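PDB 5ZHW: D-alanyl-D-alanine carboxypeptidase from Enterococcus faecalis V583, which cleaves the C-terminal D-alanine from peptidoglycan-derived pentapeptides as a zinc-dependent DD-carboxypeptidase associated with antibiotic resistance. Local coordinates for residues Ile92-Tyr97 with Asp147-Gly152; Lys102-Met107 with Ala133-Ser138; Glu129-Val134 with Gly186-Pro191; His140-Ala145 with His193-Gly198. All coordinates share one frame; numbering follows the deposited sequence.

Contact 1 (Ile92-Tyr97 with Asp147-Gly152). With CU (copper (II) ion), chain C; DAL (D-alanine), chain E.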
loop_
_atom_site.group_PDB
_atom_site.type_symbol
_atom_site.label_atom_id
_atom_site.label_comp_id
_atom_site.label_asym_id
_atom_site.label_seq_id
_atom_site.Cartn_x
_atom_site.Cartn_y
_atom_site.Cartn_z
ATOM N N ILE A 92 1.199 -13.341 -0.816
ATOM C CA ILE A 92 0.436 -13.216 -2.051
ATOM C C ILE A 92 0.065 -11.768 -2.209
ATOM O O ILE A 92 -0.024 -11.040 -1.218
ATOM C CB ILE A 92 -0.857 -14.063 -2.021
ATOM C CG1 ILE A 92 -1.751 -13.651 -0.848
ATOM C CG2 ILE A 92 -0.505 -15.553 -1.976
ATOM C CD1 ILE A 92 -3.152 -14.207 -0.945
ATOM N N VAL A 93 -0.190 -11.360 -3.442
ATOM C CA VAL A 93 -0.686 -10.021 -3.695
ATOM C C VAL A 93 -2.196 -10.100 -3.616
ATOM O O VAL A 93 -2.838 -10.601 -4.536
ATOM C CB VAL A 93 -0.233 -9.490 -5.054
ATOM C CG1 VAL A 93 -0.802 -8.106 -5.297
ATOM C CG2 VAL A 93 1.283 -9.465 -5.118
ATOM N N ALA A 94 -2.759 -9.598 -2.525
ATOM C CA ALA A 94 -4.196 -9.589 -2.371
ATOM C C ALA A 94 -4.851 -8.508 -3.245
ATOM O O ALA A 94 -5.940 -8.723 -3.760
ATOM C CB ALA A 94 -4.575 -9.407 -0.918
ATOM N N SER A 95 -4.173 -7.374 -3.429
ATOM C CA SER A 95 -4.692 -6.254 -4.214
ATOM C C SER A 95 -3.551 -5.370 -4.729
ATOM O O SER A 95 -2.710 -4.922 -3.942
ATOM C CB SER A 95 -5.639 -5.420 -3.353
ATOM O OG SER A 95 -6.256 -4.392 -4.105
ATOM N N GLY A 96 -3.508 -5.151 -6.046
ATOM C CA GLY A 96 -2.573 -4.207 -6.662
ATOM C C GLY A 96 -3.328 -3.000 -7.220
ATOM O O GLY A 96 -3.996 -2.289 -6.484
ATOM N N TYR A 97 -3.261 -2.816 -8.535
ATOM C CA TYR A 97 -3.925 -1.728 -9.213
ATOM C C TYR A 97 -5.430 -1.836 -9.039
ATOM O O TYR A 97 -5.959 -2.932 -9.104
ATOM C CB TYR A 97 -3.618 -1.743 -10.705
ATOM C CG TYR A 97 -4.375 -0.684 -11.467
ATOM C CD1 TYR A 97 -3.958 0.658 -11.437
ATOM C CD2 TYR A 97 -5.507 -1.013 -12.223
ATOM C CE1 TYR A 97 -4.619 1.628 -12.154
ATOM C CE2 TYR A 97 -6.196 -0.035 -12.917
ATOM C CZ TYR A 97 -5.754 1.284 -12.872
ATOM O OH TYR A 97 -6.446 2.258 -13.559
ATOM N N ASP A 147 -1.238 -4.716 -1.588
ATOM C CA ASP A 147 -1.624 -5.279 -0.318
ATOM C C ASP A 147 -1.172 -6.711 -0.345
ATOM O O ASP A 147 -1.576 -7.483 -1.213
ATOM C CB ASP A 147 -3.128 -5.218 -0.085
ATOM C CG ASP A 147 -3.639 -3.812 0.030
ATOM O OD1 ASP A 147 -2.869 -2.902 0.398
ATOM O OD2 ASP A 147 -4.817 -3.606 -0.271
ATOM N N ILE A 148 -0.296 -7.046 0.596
ATOM C CA ILE A 148 0.338 -8.338 0.649
ATOM C C ILE A 148 -0.252 -9.052 1.853
ATOM O O ILE A 148 -0.291 -8.473 2.949
ATOM C CB ILE A 148 1.849 -8.208 0.800
ATOM C CG1 ILE A 148 2.445 -7.499 -0.423
ATOM C CG2 ILE A 148 2.484 -9.595 0.953
ATOM C CD1 ILE A 148 3.857 -6.965 -0.207
ATOM N N ASN A 149 -0.737 -10.273 1.624
ATOM C CA ASN A 149 -1.259 -11.163 2.667
ATOM C C ASN A 149 -0.420 -12.437 2.657
ATOM O O ASN A 149 0.435 -12.625 1.794
ATOM C CB ASN A 149 -2.730 -11.518 2.390
ATOM C CG ASN A 149 -3.701 -10.384 2.711
ATOM O OD1 ASN A 149 -3.388 -9.418 3.429
ATOM N ND2 ASN A 149 -4.898 -10.504 2.184
ATOM N N ALA A 150 -0.665 -13.307 3.635
ATOM C CA ALA A 150 -0.080 -14.657 3.658
ATOM C C ALA A 150 -0.896 -15.604 2.798
ATOM O O ALA A 150 -2.096 -15.397 2.617
ATOM C CB ALA A 150 0.007 -15.174 5.094
ATOM N N ASP A 151 -0.257 -16.641 2.276
ATOM C CA ASP A 151 -0.980 -17.645 1.493
ATOM C C ASP A 151 -1.962 -18.507 2.325
ATOM O O ASP A 151 -2.849 -19.127 1.756
ATOM C CB ASP A 151 -0.040 -18.501 0.629
ATOM C CG ASP A 151 0.680 -19.607 1.402
ATOM O OD1 ASP A 151 0.741 -19.598 2.660
ATOM O OD2 ASP A 151 1.215 -20.497 0.702
ATOM N N GLY A 152 -1.798 -18.525 3.649
ATOM C CA GLY A 152 -2.698 -19.237 4.550
ATOM C C GLY A 152 -2.167 -20.611 4.916
ATOM O O GLY A 152 -2.101 -20.970 6.088
HETATM CU CU CU C . -3.553 -1.108 0.279
HETATM N N DAL E . -8.270 -1.271 1.229
HETATM C CA DAL E . -7.135 -1.396 2.173
HETATM C CB DAL E . -7.558 -1.241 3.646
HETATM C C DAL E . -5.995 -0.415 1.819
HETATM O O DAL E . -4.855 -0.858 1.717
#
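The carboxylate of Asp147 meets Ser95 through its outer oxygen: OD2 lies 3.7 Å from Ser95 CB, while OD1 is given over to the copper ion, 1.9 Å away. Asp147 CG stands beside the backbone N (chi1 -65°), which turns the carboxylate to the metal side; OD2 also forms a salt bridge with Arg98, whose NE is in turn hydrogen-bonded to Ser95 OG. One arginine thus ties the metal-binding Asp147 to its partner strand. A second flat group, the amide of Asn149, is approached by the methyl of Ala94, with Ala94 CB 3.9 Å from Asn149 CG.

Ile92 and Asn149 form a hydrogen-bonded antiparallel pair, with Ile92 N donating to Asn149 O at 2.8 Å. Val93 and Ile148 pair next and point to the other face, against helices 74-86 and 157-167. The register then slips. Asp147 O accepts from Ala94 N at 2.8 Å and weakly from Ser95 N at 3.4 Å, whereas Asp147 N returns a bond of 2.8 Å to Ser95 O. Two residues facing one is the signature of a classic beta bulge, placed here at the edge strand of the antiparallel sheet, beside the metal site.

Contact 2 (Lys102-Met107 with Ala133-Ser138). With DAL (D-alanine), chain D.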
loop_
_atom_site.group_PDB
_atom_site.type_symbol
_atom_site.label_atom_id
_atom_site.label_comp_id
_atom_site.label_asym_id
_atom_site.label_seq_id
_atom_site.Cartn_x
_atom_site.Cartn_y
_atom_site.Cartn_z
ATOM N N LYS A 102 -13.436 0.514 -8.789
ATOM C CA LYS A 102 -13.060 -0.496 -7.783
ATOM C C LYS A 102 -12.786 0.144 -6.417
ATOM O O LYS A 102 -13.185 -0.397 -5.371
ATOM C CB LYS A 102 -11.829 -1.323 -8.210
ATOM C CG LYS A 102 -11.422 -2.457 -7.261
ATOM C CD LYS A 102 -12.612 -3.372 -6.961
ATOM C CE LYS A 102 -12.219 -4.720 -6.372
ATOM N NZ LYS A 102 -13.030 -5.815 -7.004
ATOM N N GLN A 103 -12.109 1.291 -6.431
ATOM C CA GLN A 103 -11.788 2.013 -5.198
ATOM C C GLN A 103 -13.050 2.480 -4.489
ATOM O O GLN A 103 -13.156 2.380 -3.252
ATOM C CB GLN A 103 -10.879 3.212 -5.484
ATOM C CG GLN A 103 -10.316 3.892 -4.228
ATOM C CD GLN A 103 -9.458 2.991 -3.331
ATOM O OE1 GLN A 103 -9.362 3.207 -2.124
ATOM N NE2 GLN A 103 -8.819 2.018 -3.917
ATOM N N GLN A 104 -13.990 3.001 -5.278
ATOM C CA GLN A 104 -15.293 3.407 -4.791
ATOM C C GLN A 104 -16.012 2.256 -4.082
ATOM O O GLN A 104 -16.527 2.435 -2.980
ATOM C CB GLN A 104 -16.154 3.933 -5.955
ATOM C CG GLN A 104 -17.475 4.558 -5.545
ATOM C CD GLN A 104 -17.270 5.770 -4.673
ATOM O OE1 GLN A 104 -16.932 6.853 -5.161
ATOM N NE2 GLN A 104 -17.414 5.584 -3.361
ATOM N N GLU A 105 -16.038 1.106 -4.721
ATOM C CA GLU A 105 -16.676 -0.044 -4.175
ATOM C C GLU A 105 -16.017 -0.534 -2.904
ATOM O O GLU A 105 -16.685 -0.921 -2.011
ATOM C CB GLU A 105 -16.786 -1.166 -5.199
ATOM C CG GLU A 105 -17.630 -0.850 -6.406
ATOM C CD GLU A 105 -17.549 -1.885 -7.493
ATOM O OE1 GLU A 105 -16.938 -2.917 -7.304
ATOM O OE2 GLU A 105 -18.105 -1.658 -8.544
ATOM N N ILE A 106 -14.704 -0.520 -2.852
ATOM C CA ILE A 106 -14.003 -0.961 -1.676
ATOM C C ILE A 106 -14.345 -0.030 -0.541
ATOM O O ILE A 106 -14.577 -0.460 0.537
ATOM C CB ILE A 106 -12.493 -1.072 -1.888
ATOM C CG1 ILE A 106 -12.176 -2.221 -2.817
ATOM C CG2 ILE A 106 -11.775 -1.272 -0.576
ATOM C CD1 ILE A 106 -10.723 -2.332 -3.134
HETATM N N MSE A 107 -14.385 1.266 -0.837
HETATM C CA MSE A 107 -14.743 2.280 0.141
HETATM C C MSE A 107 -16.173 2.159 0.612
HETATM O O MSE A 107 -16.431 2.324 1.823
HETATM C CB MSE A 107 -14.538 3.659 -0.478
HETATM C CG MSE A 107 -14.911 4.761 0.506
HETATM SE SE MSE A 107 -14.653 6.519 -0.347
HETATM C CE MSE A 107 -15.206 7.645 1.171
ATOM N N ALA A 133 -9.000 5.003 1.069
ATOM C CA ALA A 133 -8.935 6.352 0.507
ATOM C C ALA A 133 -10.087 6.604 -0.450
ATOM O O ALA A 133 -10.596 5.657 -1.082
ATOM C CB ALA A 133 -7.596 6.570 -0.185
ATOM N N VAL A 134 -10.528 7.865 -0.555
ATOM C CA VAL A 134 -11.581 8.195 -1.535
ATOM C C VAL A 134 -10.957 8.029 -2.909
ATOM O O VAL A 134 -9.753 8.221 -3.044
ATOM C CB VAL A 134 -12.246 9.608 -1.367
ATOM C CG1 VAL A 134 -12.866 9.755 0.022
ATOM C CG2 VAL A 134 -11.278 10.747 -1.626
ATOM N N PRO A 135 -11.751 7.609 -3.909
ATOM C CA PRO A 135 -11.236 7.452 -5.277
ATOM C C PRO A 135 -10.493 8.691 -5.750
ATOM O O PRO A 135 -10.955 9.814 -5.528
ATOM C CB PRO A 135 -12.495 7.253 -6.107
ATOM C CG PRO A 135 -13.502 6.691 -5.162
ATOM C CD PRO A 135 -13.134 7.114 -3.782
ATOM N N GLY A 136 -9.330 8.479 -6.349
ATOM C CA GLY A 136 -8.480 9.576 -6.800
ATOM C C GLY A 136 -7.338 9.815 -5.859
ATOM O O GLY A 136 -6.405 10.500 -6.226
ATOM N N THR A 137 -7.402 9.238 -4.654
ATOM C CA THR A 137 -6.386 9.454 -3.632
ATOM C C THR A 137 -5.792 8.166 -3.081
ATOM O O THR A 137 -5.053 8.231 -2.103
ATOM C CB THR A 137 -6.924 10.310 -2.456
ATOM O OG1 THR A 137 -7.922 9.593 -1.715
ATOM C CG2 THR A 137 -7.512 11.615 -2.969
ATOM N N SER A 138 -6.056 7.016 -3.724
ATOM C CA SER A 138 -5.421 5.772 -3.313
ATOM C C SER A 138 -4.140 5.575 -4.085
ATOM O O SER A 138 -4.097 5.776 -5.308
ATOM C CB SER A 138 -6.333 4.570 -3.561
ATOM O OG SER A 138 -5.673 3.349 -3.234
HETATM N N DAL D . -6.367 0.892 1.660
HETATM C CA DAL D . -5.448 2.026 1.311
HETATM C CB DAL D . -5.421 3.114 2.418
HETATM C C DAL D . -5.956 2.686 0.027
HETATM O O DAL D . -7.144 2.824 -0.096
HETATM O OXT DAL D . -5.130 3.120 -0.766
#
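Met107, modelled as selenomethionine, and Val134 lie side by side and point the same way, with Met107 SE 3.7 Å from Val134 CG1. The Met107 chain is extended beyond CG, which carries the selenium past the turn of the helix and also to within 3.8 Å of Pro135 CD. One helical turn earlier, Gln104 crosses the proline ring at a slant and sets CB 3.9 Å from Pro135 CG; its amide nitrogen is held by Asp108 of the same helix.

Gln103 points into the loop from the turn before Met107. Its CG stands anti to the backbone N (chi1 -171°), and a bend at chi2 brings the end of the chain round to the inner side of the loop, where Gln103 CG rests 3.8 Å from Pro135 CA and CD lies 3.5 Å from Ser138 CB. The loop is itself folded tightly: in the type II turn from Val134 to Thr137, Val134 O accepts from both N and OG1 of Thr137.

The terminal carboxylate of the bound D-alanine of chain D is taken by the two ends of this loop, Ala133 N giving 3.1 Å to its O in a nearly straight bond and Ser138 OG giving 2.5 Å to its OXT. Apolar packing on the outer side and neutral donors on the inner side imply that the free C-terminus is recognised by directed hydrogen bonds from a loop braced on helix 100-116, with Gln103 also part of the substrate site.

Contact 3 (Glu129-Val134 with Gly186-Pro191). With DAL (D-alanine), chain D; DAL (D-alanine), chain E.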
loop_
_atom_site.group_PDB
_atom_site.type_symbol
_atom_site.label_atom_id
_atom_site.label_comp_id
_atom_site.label_asym_id
_atom_site.label_seq_id
_atom_site.Cartn_x
_atom_site.Cartn_y
_atom_site.Cartn_z
ATOM N N GLU A 129 -12.637 6.469 5.735
ATOM C CA GLU A 129 -11.487 7.166 5.146
ATOM C C GLU A 129 -10.167 6.894 5.863
ATOM O O GLU A 129 -9.114 6.967 5.242
ATOM C CB GLU A 129 -11.708 8.679 5.084
ATOM C CG GLU A 129 -12.643 9.135 3.983
ATOM C CD GLU A 129 -12.362 10.562 3.532
ATOM O OE1 GLU A 129 -13.266 11.415 3.684
ATOM O OE2 GLU A 129 -11.243 10.829 3.019
ATOM N N THR A 130 -10.215 6.576 7.154
ATOM C CA THR A 130 -9.008 6.186 7.866
ATOM C C THR A 130 -8.440 4.834 7.407
ATOM O O THR A 130 -7.310 4.509 7.763
ATOM C CB THR A 130 -9.197 6.172 9.402
ATOM O OG1 THR A 130 -10.052 5.096 9.795
ATOM C CG2 THR A 130 -9.781 7.495 9.905
ATOM N N TRP A 131 -9.221 4.048 6.661
ATOM C CA TRP A 131 -8.810 2.727 6.148
ATOM C C TRP A 131 -8.762 2.643 4.628
ATOM O O TRP A 131 -7.895 1.978 4.069
ATOM C CB TRP A 131 -9.776 1.651 6.647
ATOM C CG TRP A 131 -9.757 1.493 8.114
ATOM C CD1 TRP A 131 -10.607 2.079 9.016
ATOM C CD2 TRP A 131 -8.823 0.720 8.876
ATOM N NE1 TRP A 131 -10.260 1.708 10.295
ATOM C CE2 TRP A 131 -9.170 0.877 10.242
ATOM C CE3 TRP A 131 -7.728 -0.091 8.541
ATOM C CZ2 TRP A 131 -8.462 0.248 11.276
ATOM C CZ3 TRP A 131 -7.018 -0.725 9.573
ATOM C CH2 TRP A 131 -7.394 -0.551 10.927
ATOM N N VAL A 132 -9.707 3.294 3.956
ATOM C CA VAL A 132 -9.817 3.232 2.503
ATOM C C VAL A 132 -9.898 4.653 1.985
ATOM O O VAL A 132 -10.749 5.414 2.413
ATOM C CB VAL A 132 -11.047 2.411 2.074
ATOM C CG1 VAL A 132 -11.090 2.237 0.548
ATOM C CG2 VAL A 132 -11.032 1.042 2.764
ATOM N N ALA A 133 -9.000 5.003 1.069
ATOM C CA ALA A 133 -8.935 6.352 0.507
ATOM C C ALA A 133 -10.087 6.604 -0.450
ATOM O O ALA A 133 -10.596 5.657 -1.082
ATOM C CB ALA A 133 -7.596 6.570 -0.185
ATOM N N VAL A 134 -10.528 7.865 -0.555
ATOM C CA VAL A 134 -11.581 8.195 -1.535
ATOM C C VAL A 134 -10.957 8.029 -2.909
ATOM O O VAL A 134 -9.753 8.221 -3.044
ATOM C CB VAL A 134 -12.246 9.608 -1.367
ATOM C CG1 VAL A 134 -12.866 9.755 0.022
ATOM C CG2 VAL A 134 -11.278 10.747 -1.626
ATOM N N GLY A 186 -2.565 10.143 8.094
ATOM C CA GLY A 186 -4.014 10.092 8.169
ATOM C C GLY A 186 -4.616 8.688 8.054
ATOM O O GLY A 186 -5.817 8.560 7.966
ATOM N N VAL A 187 -3.799 7.634 8.073
ATOM C CA VAL A 187 -4.273 6.293 7.766
ATOM C C VAL A 187 -3.882 5.377 8.918
ATOM O O VAL A 187 -2.786 5.505 9.490
ATOM C CB VAL A 187 -3.701 5.779 6.409
ATOM C CG1 VAL A 187 -4.127 4.341 6.126
ATOM C CG2 VAL A 187 -4.090 6.703 5.245
ATOM N N SER A 188 -4.782 4.453 9.239
ATOM C CA SER A 188 -4.591 3.495 10.320
ATOM C C SER A 188 -3.505 2.458 9.991
ATOM O O SER A 188 -2.961 2.424 8.886
ATOM C CB SER A 188 -5.920 2.780 10.644
ATOM O OG SER A 188 -6.971 3.720 10.843
ATOM N N ASN A 189 -3.192 1.636 10.984
ATOM C CA ASN A 189 -2.186 0.606 10.870
ATOM C C ASN A 189 -2.682 -0.397 9.839
ATOM O O ASN A 189 -3.691 -1.058 10.050
ATOM C CB ASN A 189 -1.943 -0.059 12.238
ATOM C CG ASN A 189 -0.878 -1.150 12.192
ATOM O OD1 ASN A 189 -0.016 -1.186 11.312
ATOM N ND2 ASN A 189 -0.930 -2.048 13.169
ATOM N N GLU A 190 -1.999 -0.441 8.698
ATOM C CA GLU A 190 -2.287 -1.373 7.617
ATOM C C GLU A 190 -0.998 -2.143 7.296
ATOM O O GLU A 190 -0.253 -1.763 6.362
ATOM C CB GLU A 190 -2.792 -0.603 6.409
ATOM C CG GLU A 190 -4.137 0.044 6.685
ATOM C CD GLU A 190 -4.733 0.742 5.474
ATOM O OE1 GLU A 190 -4.075 0.821 4.406
ATOM O OE2 GLU A 190 -5.876 1.204 5.611
ATOM N N PRO A 191 -0.698 -3.197 8.105
ATOM C CA PRO A 191 0.573 -3.935 7.948
ATOM C C PRO A 191 0.691 -4.709 6.646
ATOM O O PRO A 191 1.757 -5.210 6.355
ATOM C CB PRO A 191 0.615 -4.883 9.173
ATOM C CG PRO A 191 -0.803 -4.972 9.647
ATOM C CD PRO A 191 -1.492 -3.694 9.249
HETATM N N DAL D . -6.367 0.892 1.660
HETATM C CA DAL D . -5.448 2.026 1.311
HETATM C CB DAL D . -5.421 3.114 2.418
HETATM C C DAL D . -5.956 2.686 0.027
HETATM O O DAL D . -7.144 2.824 -0.096
HETATM O OXT DAL D . -5.130 3.120 -0.766
HETATM N N DAL E . -8.270 -1.271 1.229
HETATM C CA DAL E . -7.135 -1.396 2.173
HETATM C CB DAL E . -7.558 -1.241 3.646
HETATM C C DAL E . -5.995 -0.415 1.819
HETATM O O DAL E . -4.855 -0.858 1.717
#
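Thr130 O is gripped twice by Ser188. The backbone N comes almost head-on at 2.9 Å, whereas Ser188 OG, 3.2 Å away, stands well above the carbonyl plane. One serine thereby fixes both its own main chain and its side chain to the loop that follows helix 121-129.

The same residue covers the neighbouring indole. Ser188 CB sits over one face of Trp131, 3.5 Å from the centroid of the six-membered ring and only 8° off its normal, a clear CH-pi contact, while Lys110 adds a cation-pi interaction with the tryptophan. Farther along, Asn189 O approaches Trp131 CZ3 at 3.4 Å. Glu190 then runs out extended beyond CG (chi2 -176°), passing the indole obliquely with its carboxylate plane turned 19° from the ring, and CG lies 4.0 Å from Trp131 CE3.

Glu190 OE1 lies 3.3 Å from O of the chain E D-alanine. The carbonyl carbon of that residue is 1.4 Å from N of the chain D D-alanine, a bonded distance, so the two together are a D-Ala-D-Ala dipeptide; its linking N donates to Trp131 O at 3.1 Å. The probable proton donor and acceptor, Glu190, and a substrate-binding loop are thus joined around the bond to be cut, as expected of the active-site cleft of an M15B DD-carboxypeptidase.

Contact 4 (His140-Ala145 with His193-Gly198); sequences HQLGLA and HYRYVG. With CU (copper (II) ion), chain C; DAL (D-alanine), chain D; DAL (D-alanine), chain E.
His140 and His193 approach from opposite directions to bind one copper ion; with Asp147 they form the His-Asp-His metal site of this M15B peptidase, whose cofactor is zinc, and O of the chain E D-alanine is the copper's fourth ligand. His140 NE2 is 2.1 Å and His193 ND1 2.0 Å from the copper, the ring planes 81° apart. Second-shell acceptors, Gly96 O for His140 ND1 and Glu139 for His193 NE2, orient both rings.

Leu142 and Leu144 follow, both packing from the same side of the Arg195 guanidinium. Leu144 CD1 comes within 3.8 Å of Arg195 NH2; a salt bridge to Glu139 and the carbonyls of Ser42 and Ile44 satisfy this buried group. Bent at chi2 (61°), the arginine also turns NE back to Tyr196 O.

Leu144 O then accepts from Tyr196 N at 2.9 Å in a nearly linear bond. Ala145 pairs with Arg195 in non-hydrogen-bonded antiparallel fashion, and its methyl lies over the centre of the His140 ring, with Ala145 CB also 3.5 Å from His193 NE2.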
loop_
_atom_site.group_PDB
_atom_site.type_symbol
_atom_site.label_atom_id
_atom_site.label_comp_id
_atom_site.label_asym_id
_atom_site.label_seq_id
_atom_site.Cartn_x
_atom_site.Cartn_y
_atom_site.Cartn_z
ATOM N N HIS A 140 -3.269 2.674 -4.623
ATOM C CA HIS A 140 -3.586 1.537 -5.481
ATOM C C HIS A 140 -3.895 1.940 -6.918
ATOM O O HIS A 140 -3.649 1.186 -7.840
ATOM C CB HIS A 140 -4.722 0.721 -4.907
ATOM C CG HIS A 140 -4.314 -0.077 -3.726
ATOM N ND1 HIS A 140 -3.803 -1.351 -3.842
ATOM C CD2 HIS A 140 -4.283 0.228 -2.412
ATOM C CE1 HIS A 140 -3.493 -1.802 -2.643
ATOM N NE2 HIS A 140 -3.775 -0.865 -1.761
ATOM N N GLN A 141 -4.386 3.154 -7.104
ATOM C CA GLN A 141 -4.701 3.654 -8.436
ATOM C C GLN A 141 -3.455 4.068 -9.224
ATOM O O GLN A 141 -3.553 4.357 -10.397
ATOM C CB GLN A 141 -5.689 4.798 -8.328
ATOM C CG GLN A 141 -6.991 4.399 -7.666
ATOM C CD GLN A 141 -7.947 5.548 -7.518
ATOM O OE1 GLN A 141 -8.079 6.115 -6.432
ATOM N NE2 GLN A 141 -8.633 5.896 -8.604
ATOM N N LEU A 142 -2.295 4.091 -8.589
ATOM C CA LEU A 142 -1.021 4.268 -9.296
ATOM C C LEU A 142 -0.438 2.984 -9.871
ATOM O O LEU A 142 0.396 3.046 -10.770
ATOM C CB LEU A 142 0.023 4.814 -8.344
ATOM C CG LEU A 142 -0.177 6.190 -7.718
ATOM C CD1 LEU A 142 0.715 6.279 -6.494
ATOM C CD2 LEU A 142 0.160 7.275 -8.723
ATOM N N GLY A 143 -0.805 1.832 -9.311
ATOM C CA GLY A 143 -0.102 0.592 -9.598
ATOM C C GLY A 143 1.220 0.501 -8.845
ATOM O O GLY A 143 2.009 -0.379 -9.135
ATOM N N LEU A 144 1.468 1.402 -7.889
ATOM C CA LEU A 144 2.694 1.408 -7.116
ATOM C C LEU A 144 2.535 0.750 -5.762
ATOM O O LEU A 144 3.531 0.577 -5.064
ATOM C CB LEU A 144 3.219 2.851 -6.934
ATOM C CG LEU A 144 3.800 3.523 -8.186
ATOM C CD1 LEU A 144 4.387 4.893 -7.851
ATOM C CD2 LEU A 144 4.860 2.645 -8.827
ATOM N N ALA A 145 1.308 0.391 -5.385
ATOM C CA ALA A 145 1.029 -0.179 -4.061
ATOM C C ALA A 145 0.461 -1.588 -4.204
ATOM O O ALA A 145 -0.349 -1.855 -5.093
ATOM C CB ALA A 145 0.031 0.691 -3.310
ATOM N N HIS A 193 -0.137 -3.092 3.573
ATOM C CA HIS A 193 -0.013 -2.138 2.450
ATOM C C HIS A 193 1.430 -1.652 2.268
ATOM O O HIS A 193 1.959 -0.901 3.098
ATOM C CB HIS A 193 -0.957 -0.963 2.639
ATOM C CG HIS A 193 -0.978 0.007 1.492
ATOM N ND1 HIS A 193 -2.071 0.161 0.665
ATOM C CD2 HIS A 193 -0.059 0.917 1.075
ATOM C CE1 HIS A 193 -1.810 1.113 -0.219
ATOM N NE2 HIS A 193 -0.597 1.586 0.010
ATOM N N TYR A 194 2.022 -2.072 1.158
ATOM C CA TYR A 194 3.397 -1.759 0.796
ATOM C C TYR A 194 3.455 -0.926 -0.495
ATOM O O TYR A 194 2.739 -1.217 -1.457
ATOM C CB TYR A 194 4.231 -3.056 0.723
ATOM C CG TYR A 194 4.626 -3.417 2.116
ATOM C CD1 TYR A 194 3.722 -4.045 2.995
ATOM C CD2 TYR A 194 5.845 -3.011 2.618
ATOM C CE1 TYR A 194 4.071 -4.295 4.319
ATOM C CE2 TYR A 194 6.193 -3.249 3.930
ATOM C CZ TYR A 194 5.315 -3.893 4.782
ATOM O OH TYR A 194 5.744 -4.098 6.075
ATOM N N ARG A 195 4.300 0.112 -0.474
ATOM C CA ARG A 195 4.410 1.094 -1.542
ATOM C C ARG A 195 5.811 1.052 -2.110
ATOM O O ARG A 195 6.774 1.095 -1.334
ATOM C CB ARG A 195 4.102 2.473 -0.974
ATOM C CG ARG A 195 4.578 3.675 -1.781
ATOM C CD ARG A 195 3.975 3.743 -3.162
ATOM N NE ARG A 195 4.714 4.716 -3.943
ATOM C CZ ARG A 195 4.486 6.031 -3.989
ATOM N NH1 ARG A 195 3.497 6.584 -3.320
ATOM N NH2 ARG A 195 5.278 6.802 -4.743
ATOM N N TYR A 196 5.929 0.956 -3.441
ATOM C CA TYR A 196 7.233 1.056 -4.104
ATOM C C TYR A 196 7.688 2.533 -4.187
ATOM O O TYR A 196 6.984 3.380 -4.748
ATOM C CB TYR A 196 7.230 0.467 -5.516
ATOM C CG TYR A 196 8.624 0.489 -6.132
ATOM C CD1 TYR A 196 9.572 -0.482 -5.795
ATOM C CD2 TYR A 196 8.997 1.485 -7.030
ATOM C CE1 TYR A 196 10.842 -0.461 -6.331
ATOM C CE2 TYR A 196 10.267 1.521 -7.572
ATOM C CZ TYR A 196 11.184 0.543 -7.220
ATOM O OH TYR A 196 12.433 0.565 -7.757
ATOM N N VAL A 197 8.852 2.809 -3.613
ATOM C CA VAL A 197 9.542 4.106 -3.748
ATOM C C VAL A 197 10.973 4.006 -4.325
ATOM O O VAL A 197 11.566 5.029 -4.687
ATOM C CB VAL A 197 9.560 4.885 -2.414
ATOM C CG1 VAL A 197 8.148 5.315 -2.019
ATOM C CG2 VAL A 197 10.191 4.089 -1.288
ATOM N N GLY A 198 11.500 2.788 -4.439
ATOM C CA GLY A 198 12.856 2.560 -4.910
ATOM C C GLY A 198 13.765 2.290 -3.741
ATOM O O GLY A 198 13.500 2.738 -2.625
HETATM CU CU CU C . -3.553 -1.108 0.279
HETATM N N DAL D . -6.367 0.892 1.660
HETATM C CA DAL D . -5.448 2.026 1.311
HETATM C CB DAL D . -5.421 3.114 2.418
HETATM C C DAL D . -5.956 2.686 0.027
HETATM O O DAL D . -7.144 2.824 -0.096
HETATM O OXT DAL D . -5.130 3.120 -0.766
HETATM N N DAL E . -8.270 -1.271 1.229
HETATM C CA DAL E . -7.135 -1.396 2.173
HETATM C CB DAL E . -7.558 -1.241 3.646
HETATM C C DAL E . -5.995 -0.415 1.819
HETATM O O DAL E . -4.855 -0.858 1.717
#

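How the contacts relate
Contacts 1 and 4 share the antiparallel sheet, in which strand 145-150 lies between 91-95 and 193-196; their centres are about 13 Å apart and both reach the copper. Contacts 2 and 3 share Ala133 and Val134, and their centres lie about 11 Å apart on the substrate side. Contacts 1 and 2, with centres about 18 Å apart, are the farthest pair. Along the chain contact 2 is nested within the loop closed by contact 1, whereas contacts 3 and 4 each cross contact 1 and also one another. The dipeptide consequently lies between a sheet-borne metal site and a loop braced on helix 100-116: strands and loops distant in sequence meet round one cleft.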